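Local coordinates for protein tudor (Drosophila melanogaster, PDB 4Q5W) that probably acts in the piRNA pathway that silences transposons in the germ line, here through its ninth extended Tudor domain, which probably binds methylated protein partners, at residues V142-K147 against P152-T157. Numbering follows the deposited sequence.
Sequences VEFVNK and PVVRLT
F144 brings CD1 and CE1 of its ring obliquely against V154 CG1, 3.5 Å from CD1, while P152 CB meets the ring edge near its plane, 4.0 Å from CE1. With CG anti to its own carbonyl carbon (chi1 -73°), the long flat ring reaches both neighbours together. Cutting the ring back to an alanine would probably open a gap beside P152 CB and rob V154 CG1 of its aromatic neighbour. On the same face, V142 CG1 packs against V154 CG1 at 3.8 Å, compact valines suiting this buried side. The two strands form a beta hairpin in what is probably the staphylococcal nuclease-like (OB-fold) half, as in related extended Tudor domains, interrupted by a classic beta bulge: V145 N and N146 N both donate to V153 O, from the same side of its carbonyl plane, at 2.7 and 3.1 Å. On the other face, E143 and R155 extend side by side into a salt bridge; OE2 to NH1 is modelled at only 2.4 Å, in one of two E143 conformers, so its details are doubtful. V145 CG2 covers one guanidinium face, 3.8 Å above its plane, over the centre. Further out, F21 of strand 16-21 touches F144, C110 of strand 108-112 backs V154, and N146 OD1 accepts a hydrogen bond from S148 OG in the connecting turn.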
ATOM      1  N   VAL A 142     -10.139  11.597  -3.214  1.00 15.88           N
ATOM      2  CA  VAL A 142     -10.393  11.189  -1.840  1.00 11.88           C
ATOM      3  C   VAL A 142     -11.214  12.239  -1.098  1.00 16.72           C
ATOM      4  O   VAL A 142     -10.872  13.418  -1.090  1.00 17.49           O
ATOM      5  CB  VAL A 142      -9.062  10.971  -1.071  1.00 12.31           C
ATOM      6  CG1 VAL A 142      -9.328  10.509   0.370  1.00 12.38           C
ATOM      7  CG2 VAL A 142      -8.178   9.996  -1.810  1.00 15.98           C
ATOM      8  N   GLU A 143     -12.326  11.818  -0.513  1.00 14.25           N
ATOM      9  CA  GLU A 143     -13.104  12.669   0.376  0.70 18.79           C
ATOM     10  C   GLU A 143     -13.149  12.039   1.766  1.00 19.13           C
ATOM     11  O   GLU A 143     -13.385  10.836   1.885  1.00 22.62           O
ATOM     12  CB  GLU A 143     -14.525  12.832  -0.169  0.70 18.00           C
ATOM     13  CG  GLU A 143     -15.516  13.415   0.821  0.70 23.87           C
ATOM     14  CD  GLU A 143     -16.887  13.623   0.210  0.70 28.89           C
ATOM     15  OE1 GLU A 143     -16.961  13.768  -1.030  0.70 26.48           O
ATOM     16  OE2 GLU A 143     -17.887  13.637   0.966  0.70 28.27           O
ATOM     17  N   PHE A 144     -12.943  12.840   2.807  1.00 20.07           N
ATOM     18  CA  PHE A 144     -12.950  12.306   4.171  1.00 21.95           C
ATOM     19  C   PHE A 144     -14.325  12.238   4.827  1.00 19.13           C
ATOM     20  O   PHE A 144     -15.019  13.239   4.956  1.00 23.27           O
ATOM     21  CB  PHE A 144     -11.953  13.053   5.061  1.00 23.14           C
ATOM     22  CG  PHE A 144     -10.525  12.721   4.751  1.00 23.34           C
ATOM     23  CD1 PHE A 144      -9.897  11.674   5.391  1.00 26.32           C
ATOM     24  CD2 PHE A 144      -9.827  13.431   3.793  1.00 24.17           C
ATOM     25  CE1 PHE A 144      -8.592  11.345   5.093  1.00 30.27           C
ATOM     26  CE2 PHE A 144      -8.522  13.104   3.490  1.00 23.63           C
ATOM     27  CZ  PHE A 144      -7.908  12.063   4.139  1.00 27.59           C
ATOM     28  N   VAL A 145     -14.704  11.035   5.250  1.00 19.50           N
ATOM     29  CA  VAL A 145     -15.955  10.831   5.969  1.00 22.94           C
ATOM     30  C   VAL A 145     -15.736  11.048   7.455  1.00 24.56           C
ATOM     31  O   VAL A 145     -16.520  11.729   8.116  1.00 28.29           O
ATOM     32  CB  VAL A 145     -16.497   9.407   5.776  1.00 23.91           C
ATOM     33  CG1 VAL A 145     -17.848   9.253   6.473  1.00 27.64           C
ATOM     34  CG2 VAL A 145     -16.602   9.063   4.292  1.00 28.03           C
ATOM     35  N   ASN A 146     -14.668  10.459   7.982  1.00 22.17           N
ATOM     36  CA  ASN A 146     -14.350  10.573   9.401  1.00 27.31           C
ATOM     37  C   ASN A 146     -12.846  10.660   9.604  1.00 26.80           C
ATOM     38  O   ASN A 146     -12.156   9.642   9.602  1.00 25.83           O
ATOM     39  CB  ASN A 146     -14.904   9.370  10.170  1.00 32.29           C
ATOM     40  CG  ASN A 146     -14.713   9.488  11.683  1.00 36.45           C
ATOM     41  OD1 ASN A 146     -13.996  10.362  12.179  1.00 31.35           O
ATOM     42  ND2 ASN A 146     -15.355   8.591  12.421  1.00 40.24           N
ATOM     43  N   LYS A 147     -12.342  11.875   9.796  1.00 27.65           N
ATOM     44  CA  LYS A 147     -10.908  12.080   9.971  1.00 32.96           C
ATOM     45  C   LYS A 147     -10.384  11.594  11.321  1.00 35.76           C
ATOM     46  O   LYS A 147      -9.209  11.245  11.445  1.00 39.54           O
ATOM     47  CB  LYS A 147     -10.550  13.555   9.770  1.00 36.37           C
ATOM     48  CG  LYS A 147     -10.727  14.042   8.345  1.00 34.03           C
ATOM     49  CD  LYS A 147     -10.252  15.480   8.187  1.00 38.48           C
ATOM     50  CE  LYS A 147     -10.455  15.969   6.760  1.00 42.25           C
ATOM     51  NZ  LYS A 147      -9.917  17.342   6.552  1.00 48.96           N
ATOM     52  N   PRO A 152      -8.598   6.729   9.193  1.00 17.51           N
ATOM     53  CA  PRO A 152      -9.666   7.652   8.813  1.00 15.50           C
ATOM     54  C   PRO A 152     -10.526   7.022   7.731  1.00 18.69           C
ATOM     55  O   PRO A 152      -9.996   6.314   6.880  1.00 16.03           O
ATOM     56  CB  PRO A 152      -8.903   8.852   8.239  1.00 20.85           C
ATOM     57  CG  PRO A 152      -7.537   8.740   8.774  1.00 27.50           C
ATOM     58  CD  PRO A 152      -7.260   7.295   8.941  1.00 20.69           C
ATOM     59  N   VAL A 153     -11.832   7.258   7.782  1.00 16.70           N
ATOM     60  CA  VAL A 153     -12.743   6.706   6.793  1.00 17.65           C
ATOM     61  C   VAL A 153     -12.919   7.672   5.625  1.00 16.92           C
ATOM     62  O   VAL A 153     -13.123   8.867   5.838  1.00 21.27           O
ATOM     63  CB  VAL A 153     -14.105   6.385   7.416  1.00 20.91           C
ATOM     64  CG1 VAL A 153     -15.032   5.787   6.379  1.00 19.30           C
ATOM     65  CG2 VAL A 153     -13.925   5.432   8.596  1.00 21.51           C
ATOM     66  N   VAL A 154     -12.842   7.150   4.401  1.00 11.83           N
ATOM     67  CA  VAL A 154     -12.868   7.985   3.204  1.00 18.63           C
ATOM     68  C   VAL A 154     -13.794   7.428   2.136  1.00 16.61           C
ATOM     69  O   VAL A 154     -14.158   6.244   2.167  1.00 19.95           O
ATOM     70  CB  VAL A 154     -11.478   8.064   2.559  1.00 14.81           C
ATOM     71  CG1 VAL A 154     -10.477   8.739   3.499  1.00 16.20           C
ATOM     72  CG2 VAL A 154     -11.018   6.681   2.162  1.00 13.76           C
ATOM     73  N   ARG A 155     -14.173   8.295   1.199  1.00 15.07           N
ATOM     74  CA  ARG A 155     -14.859   7.890  -0.021  1.00 14.01           C
ATOM     75  C   ARG A 155     -13.897   8.032  -1.181  1.00 14.30           C
ATOM     76  O   ARG A 155     -13.272   9.079  -1.335  1.00 20.36           O
ATOM     77  CB  ARG A 155     -16.065   8.776  -0.297  1.00 15.81           C
ATOM     78  CG  ARG A 155     -17.253   8.517   0.588  1.00 23.35           C
ATOM     79  CD  ARG A 155     -18.445   9.293   0.076  1.00 27.76           C
ATOM     80  NE  ARG A 155     -19.391   9.535   1.151  1.00 40.24           N
ATOM     81  CZ  ARG A 155     -19.323  10.585   1.959  1.00 47.07           C
ATOM     82  NH1 ARG A 155     -18.361  11.482   1.795  1.00 45.21           N
ATOM     83  NH2 ARG A 155     -20.216  10.742   2.926  1.00 53.81           N
ATOM     84  N   LEU A 156     -13.782   6.992  -1.997  1.00 13.59           N
ATOM     85  CA  LEU A 156     -12.843   7.005  -3.113  1.00 12.20           C
ATOM     86  C   LEU A 156     -13.576   7.019  -4.445  1.00 11.42           C
ATOM     87  O   LEU A 156     -14.541   6.280  -4.636  1.00 15.95           O
ATOM     88  CB  LEU A 156     -11.936   5.773  -3.055  1.00 13.66           C
ATOM     89  CG  LEU A 156     -11.191   5.549  -1.735  1.00 14.22           C
ATOM     90  CD1 LEU A 156     -10.510   4.191  -1.752  1.00 15.87           C
ATOM     91  CD2 LEU A 156     -10.179   6.653  -1.499  1.00 17.12           C
ATOM     92  N   THR A 157     -13.122   7.865  -5.361  1.00 13.20           N
ATOM     93  CA  THR A 157     -13.685   7.964  -6.704  0.50 16.60           C
ATOM     94  C   THR A 157     -12.539   7.790  -7.709  1.00 19.56           C
ATOM     95  O   THR A 157     -11.472   8.358  -7.501  1.00 16.45           O
ATOM     96  CB  THR A 157     -14.344   9.352  -6.901  0.50 16.06           C
ATOM     97  OG1 THR A 157     -15.274   9.604  -5.836  0.50 13.13           O
ATOM     98  CG2 THR A 157     -15.076   9.429  -8.220  0.50 12.31           C
TER